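Local coordinates for uncharacterized protein (Enterococcus faecalis, PDB 3L1W) that is of unknown function but belongs to the endonuclease/exonuclease/phosphatase family and may act as a 3'-5' RNA exonuclease, at residues Ser21-Ala26 / Pro46-Asp51; Ile129-Asp134 / Thr146-Glu151. One frame throughout, in Å; residues are numbered along the deposited sequence.

Contact 1 (Ser21-Ala26 / Pro46-Asp51); sequences SFRKEA and PNQVRD
Between segments 21-26 and 46-51, on helices 20-34 and 46-55, the CA atoms of Lys24 and Asp51 come nearest, at 7.3 Å, and both side chains set off toward the other helix. The fold is that of the DNase I-like family. Helix 20-34 is the link of a beta-alpha-beta crossover from strand 2-7 to the parallel strand 38-44, and helix 46-55 follows directly. The contact is small and largely polar.

CG of Lys24 sits in the fork of N and C (chi1 54°), and the rest of the chain is stretched out. Its aliphatic part passes the carboxylate of Asp51 at a slant, and CD of Lys24 lies 3.7 Å from OD2 of Asp51. The opposite charges do not meet directly: Lys24 NZ stays 4.6 Å from Asp51 OD2. That oxygen accepts a hydrogen bond from Trp20 NE1, which should fix the rotation of the carboxylate.

Deeper in, the buried Arg23 and Gln48 converge. Arg23 NH2 and Gln48 NE2 come only to 4.5 Å; both are donors, and they share Arg9 O as acceptor instead of bonding each other. Arg23 NH1 also reaches Val8 O and Pro239 O, while Gln48 OE1 accepts from the N atoms of Arg45 and Asp11.

One water bridges the two charges. It accepts from Lys24 NZ at 3.0 Å and donates to Asp51 OD1 at a short 2.5 Å.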
loop_
_atom_site.group_PDB
_atom_site.type_symbol
_atom_site.label_atom_id
_atom_site.label_comp_id
_atom_site.label_asym_id
_atom_site.label_seq_id
_atom_site.Cartn_x
_atom_site.Cartn_y
_atom_site.Cartn_z
ATOM N N SER A 21 -21.161 9.756 3.241
ATOM C CA SER A 21 -21.887 8.822 2.385
ATOM C C SER A 21 -21.124 8.537 1.087
ATOM O O SER A 21 -21.124 7.416 0.591
ATOM C CB SER A 21 -23.294 9.346 2.073
ATOM O OG SER A 21 -23.229 10.533 1.308
ATOM N N PHE A 22 -20.459 9.553 0.548
ATOM C CA PHE A 22 -19.737 9.404 -0.713
ATOM C C PHE A 22 -18.347 8.799 -0.551
ATOM O O PHE A 22 -17.779 8.298 -1.516
ATOM C CB PHE A 22 -19.614 10.754 -1.414
ATOM C CG PHE A 22 -20.929 11.398 -1.707
ATOM C CD1 PHE A 22 -21.609 11.104 -2.875
ATOM C CD2 PHE A 22 -21.491 12.296 -0.812
ATOM C CE1 PHE A 22 -22.823 11.692 -3.152
ATOM C CE2 PHE A 22 -22.716 12.891 -1.084
ATOM C CZ PHE A 22 -23.379 12.589 -2.254
ATOM N N ARG A 23 -17.809 8.852 0.667
ATOM C CA ARG A 23 -16.428 8.450 0.945
ATOM C C ARG A 23 -16.326 7.092 1.636
ATOM O O ARG A 23 -15.251 6.494 1.685
ATOM C CB ARG A 23 -15.749 9.490 1.860
ATOM C CG ARG A 23 -15.710 10.883 1.291
ATOM C CD ARG A 23 -14.926 11.842 2.185
ATOM N NE ARG A 23 -15.613 12.151 3.444
ATOM C CZ ARG A 23 -15.244 11.693 4.636
ATOM N NH1 ARG A 23 -14.186 10.900 4.752
ATOM N NH2 ARG A 23 -15.928 12.037 5.722
ATOM N N LYS A 24 -17.427 6.624 2.209
ATOM C CA LYS A 24 -17.384 5.453 3.080
ATOM C C LYS A 24 -16.781 4.216 2.411
ATOM O O LYS A 24 -15.972 3.516 3.017
ATOM C CB LYS A 24 -18.776 5.134 3.645
ATOM C CG LYS A 24 -19.852 4.976 2.596
ATOM C CD LYS A 24 -21.231 4.780 3.227
ATOM C CE LYS A 24 -22.342 4.888 2.179
ATOM N NZ LYS A 24 -23.703 4.783 2.779
ATOM N N GLU A 25 -17.173 3.938 1.170
ATOM C CA GLU A 25 -16.642 2.752 0.493
ATOM C C GLU A 25 -15.127 2.849 0.342
ATOM O O GLU A 25 -14.402 1.891 0.614
ATOM C CB GLU A 25 -17.311 2.546 -0.873
ATOM C CG GLU A 25 -18.780 2.177 -0.784
ATOM C CD GLU A 25 -19.055 0.748 -1.226
ATOM O OE1 GLU A 25 -19.104 0.501 -2.452
ATOM O OE2 GLU A 25 -19.227 -0.124 -0.345
ATOM N N ALA A 26 -14.646 4.016 -0.077
ATOM C CA ALA A 26 -13.221 4.213 -0.290
ATOM C C ALA A 26 -12.450 4.098 1.019
ATOM O O ALA A 26 -11.389 3.481 1.068
ATOM C CB ALA A 26 -12.959 5.562 -0.956
ATOM N N PRO A 46 -21.924 8.135 15.084
ATOM C CA PRO A 46 -22.442 6.765 15.194
ATOM C C PRO A 46 -22.675 6.074 13.857
ATOM O O PRO A 46 -22.415 4.870 13.740
ATOM C CB PRO A 46 -23.761 6.957 15.945
ATOM C CG PRO A 46 -23.492 8.150 16.818
ATOM C CD PRO A 46 -22.643 9.073 15.972
ATOM N N ASN A 47 -23.154 6.809 12.858
ATOM C CA ASN A 47 -23.357 6.202 11.550
ATOM C C ASN A 47 -22.054 5.715 10.922
ATOM O O ASN A 47 -22.020 4.682 10.258
ATOM C CB ASN A 47 -24.104 7.153 10.609
ATOM C CG ASN A 47 -23.300 8.389 10.260
ATOM O OD1 ASN A 47 -22.709 9.028 11.132
ATOM N ND2 ASN A 47 -23.270 8.726 8.982
ATOM N N GLN A 48 -20.975 6.457 11.143
ATOM C CA GLN A 48 -19.664 6.075 10.627
ATOM C C GLN A 48 -19.138 4.837 11.354
ATOM O O GLN A 48 -18.533 3.958 10.747
ATOM C CB GLN A 48 -18.684 7.240 10.775
ATOM C CG GLN A 48 -19.136 8.475 10.007
ATOM C CD GLN A 48 -18.217 9.665 10.231
ATOM O OE1 GLN A 48 -18.437 10.462 11.142
ATOM N NE2 GLN A 48 -17.184 9.789 9.397
ATOM N N VAL A 49 -19.388 4.759 12.658
ATOM C CA VAL A 49 -19.012 3.563 13.406
ATOM C C VAL A 49 -19.767 2.351 12.853
ATOM O O VAL A 49 -19.178 1.290 12.617
ATOM C CB VAL A 49 -19.295 3.730 14.905
ATOM C CG1 VAL A 49 -19.027 2.418 15.652
ATOM C CG2 VAL A 49 -18.434 4.855 15.473
ATOM N N ARG A 50 -21.068 2.511 12.629
ATOM C CA ARG A 50 -21.873 1.432 12.056
ATOM C C ARG A 50 -21.306 0.987 10.713
ATOM O O ARG A 50 -21.212 -0.212 10.443
ATOM C CB ARG A 50 -23.337 1.850 11.883
ATOM C CG ARG A 50 -24.132 1.972 13.176
ATOM C CD ARG A 50 -25.640 1.967 12.901
ATOM N NE ARG A 50 -26.090 3.135 12.139
ATOM C CZ ARG A 50 -26.156 3.191 10.810
ATOM N NH1 ARG A 50 -25.793 2.146 10.077
ATOM N NH2 ARG A 50 -26.581 4.298 10.208
ATOM N N ASP A 51 -20.915 1.949 9.876
ATOM C CA ASP A 51 -20.336 1.639 8.574
ATOM C C ASP A 51 -18.992 0.922 8.694
ATOM O O ASP A 51 -18.711 -0.010 7.933
ATOM C CB ASP A 51 -20.189 2.908 7.717
ATOM C CG ASP A 51 -21.523 3.414 7.185
ATOM O OD1 ASP A 51 -22.478 2.612 7.064
ATOM O OD2 ASP A 51 -21.615 4.621 6.881
HETATM O O HOH W 1 -23.903 2.779 4.964
#

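Contact 2 (Ile129-Asp134 / Thr146-Glu151)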
loop_
_atom_site.group_PDB
_atom_site.type_symbol
_atom_site.label_atom_id
_atom_site.label_comp_id
_atom_site.label_asym_id
_atom_site.label_seq_id
_atom_site.Cartn_x
_atom_site.Cartn_y
_atom_site.Cartn_z
ATOM N N ILE A 129 -3.347 3.723 22.945
ATOM C CA ILE A 129 -4.092 4.921 23.329
ATOM C C ILE A 129 -4.410 5.714 22.067
ATOM O O ILE A 129 -3.508 6.137 21.360
ATOM C CB ILE A 129 -3.273 5.832 24.274
ATOM C CG1 ILE A 129 -2.780 5.052 25.504
ATOM C CG2 ILE A 129 -4.102 7.038 24.696
ATOM C CD1 ILE A 129 -1.769 5.827 26.363
ATOM N N ASN A 130 -5.699 5.897 21.797
ATOM C CA ASN A 130 -6.178 6.628 20.624
ATOM C C ASN A 130 -6.309 8.101 20.987
ATOM O O ASN A 130 -7.133 8.465 21.827
ATOM C CB ASN A 130 -7.531 6.067 20.181
ATOM C CG ASN A 130 -7.998 6.634 18.850
ATOM O OD1 ASN A 130 -7.554 7.698 18.429
ATOM N ND2 ASN A 130 -8.912 5.925 18.193
ATOM N N VAL A 131 -5.480 8.928 20.352
ATOM C CA VAL A 131 -5.380 10.356 20.627
ATOM C C VAL A 131 -6.178 11.217 19.639
ATOM O O VAL A 131 -6.037 11.062 18.432
ATOM C CB VAL A 131 -3.895 10.790 20.502
ATOM C CG1 VAL A 131 -3.757 12.293 20.648
ATOM C CG2 VAL A 131 -3.035 10.055 21.548
ATOM N N HIS A 132 -6.999 12.137 20.145
ATOM C CA HIS A 132 -7.477 13.233 19.305
ATOM C C HIS A 132 -7.571 14.498 20.131
ATOM O O HIS A 132 -8.545 14.709 20.852
ATOM C CB HIS A 132 -8.827 12.930 18.650
ATOM C CG HIS A 132 -9.184 13.896 17.563
ATOM N ND1 HIS A 132 -10.417 13.910 16.945
ATOM C CD2 HIS A 132 -8.458 14.878 16.977
ATOM C CE1 HIS A 132 -10.438 14.868 16.034
ATOM N NE2 HIS A 132 -9.261 15.469 16.031
ATOM N N LEU A 133 -6.553 15.340 20.026
ATOM C CA LEU A 133 -6.474 16.513 20.898
ATOM C C LEU A 133 -7.239 17.671 20.295
ATOM O O LEU A 133 -7.516 17.675 19.102
ATOM C CB LEU A 133 -5.018 16.910 21.156
ATOM C CG LEU A 133 -4.133 15.804 21.737
ATOM C CD1 LEU A 133 -2.720 16.301 21.971
ATOM C CD2 LEU A 133 -4.735 15.267 23.030
ATOM N N ASP A 134 -7.567 18.654 21.137
ATOM C CA ASP A 134 -8.360 19.806 20.740
ATOM C C ASP A 134 -7.647 20.642 19.685
ATOM O O ASP A 134 -6.432 20.815 19.738
ATOM C CB ASP A 134 -8.633 20.672 21.978
ATOM C CG ASP A 134 -10.029 21.237 21.998
ATOM O OD1 ASP A 134 -10.997 20.451 22.003
ATOM O OD2 ASP A 134 -10.166 22.472 22.021
ATOM N N THR A 146 -1.893 16.067 29.061
ATOM C CA THR A 146 -1.545 15.958 30.473
ATOM C C THR A 146 -2.527 15.021 31.171
ATOM O O THR A 146 -2.132 14.167 31.967
ATOM C CB THR A 146 -1.524 17.346 31.143
ATOM O OG1 THR A 146 -0.482 18.140 30.549
ATOM C CG2 THR A 146 -1.259 17.229 32.642
ATOM N N VAL A 147 -3.814 15.175 30.865
ATOM C CA VAL A 147 -4.830 14.284 31.423
ATOM C C VAL A 147 -4.615 12.833 30.978
ATOM O O VAL A 147 -4.690 11.920 31.792
ATOM C CB VAL A 147 -6.257 14.748 31.068
ATOM C CG1 VAL A 147 -7.290 13.759 31.605
ATOM C CG2 VAL A 147 -6.508 16.135 31.627
ATOM N N ILE A 148 -4.340 12.609 29.693
ATOM C CA ILE A 148 -4.047 11.251 29.239
ATOM C C ILE A 148 -2.891 10.650 30.033
ATOM O O ILE A 148 -2.977 9.528 30.533
ATOM C CB ILE A 148 -3.681 11.217 27.736
ATOM C CG1 ILE A 148 -4.872 11.688 26.903
ATOM C CG2 ILE A 148 -3.215 9.808 27.302
ATOM C CD1 ILE A 148 -4.636 11.641 25.408
ATOM N N LEU A 149 -1.800 11.395 30.136
ATOM C CA LEU A 149 -0.590 10.862 30.746
ATOM C C LEU A 149 -0.759 10.603 32.238
ATOM O O LEU A 149 -0.162 9.676 32.787
ATOM C CB LEU A 149 0.598 11.783 30.482
ATOM C CG LEU A 149 0.950 11.863 28.995
ATOM C CD1 LEU A 149 2.123 12.794 28.744
ATOM C CD2 LEU A 149 1.251 10.476 28.444
ATOM N N GLU A 150 -1.560 11.433 32.894
ATOM C CA GLU A 150 -1.832 11.246 34.313
ATOM C C GLU A 150 -2.816 10.097 34.530
ATOM O O GLU A 150 -2.600 9.225 35.378
ATOM C CB GLU A 150 -2.393 12.537 34.910
ATOM C CG GLU A 150 -1.382 13.669 34.967
ATOM C CD GLU A 150 -1.936 14.929 35.615
ATOM O OE1 GLU A 150 -3.162 14.983 35.875
ATOM O OE2 GLU A 150 -1.140 15.866 35.856
ATOM N N GLU A 151 -3.897 10.106 33.757
ATOM C CA GLU A 151 -4.978 9.154 33.948
ATOM C C GLU A 151 -4.516 7.728 33.673
ATOM O O GLU A 151 -4.949 6.785 34.350
ATOM C CB GLU A 151 -6.173 9.526 33.063
ATOM C CG GLU A 151 -7.386 8.623 33.195
ATOM C CD GLU A 151 -8.190 8.852 34.481
ATOM O OE1 GLU A 151 -7.915 9.825 35.216
ATOM O OE2 GLU A 151 -9.102 8.044 34.753
#
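Ile129 and Ile148 lie side by side and point opposite ways along their shared flank. Their CG2 methyls make the closest touch, Ile129 CG2 to Ile148 CG2 at 3.9 Å. In Ile148 this methyl is trans to the backbone N. The other branch, CG1, lies opposite the carbonyl carbon (chi1 -63°), and the chain stays extended to CD1. The two branches thus reach different residues of segment 129-134. CD1 of Ile148 comes near CG2 of Val131, at 4.5 Å, and CD2 of Leu133, at 4.3 Å.

The segments belong to a beta-alpha-beta crossover of the six-stranded sheet. Strand 126-132 leads through helices 138-151 and 153-158 to the parallel strand 161-164 beside it. The contact is wholly apolar and buried. Met145, about one turn earlier on the helix, also touches Val131 and Leu133, while Leu93 packs on Ile148 and Leu163 on Ile129 and Val131. On the strand's other face Asn130 meets strand 38-44 of the second sheet, where its OD1 accepts from Gln42 NE2 and its ND2 donates to Ile41 O.

The two contacts lie on opposite sides of the chain's centre. Their centres are about 26 Å apart, and their nearest atoms are about 10 Å apart. Along the chain, both segments of contact 1 precede both of contact 2. Each involves a crossover of a different sheet. Contact 1 joins helices 20-34 and 46-55, which belong with the seven-stranded sheet. Contact 2 sets helix 138-151 against strand 126-132 of the six-stranded sheet and the residue just beyond it. Strand 38-44 lies between the helices of contact 1 in sequence and packs against the sheet of contact 2. Together they fit the layered alpha-beta-beta-alpha sandwich of the DNase I-like fold.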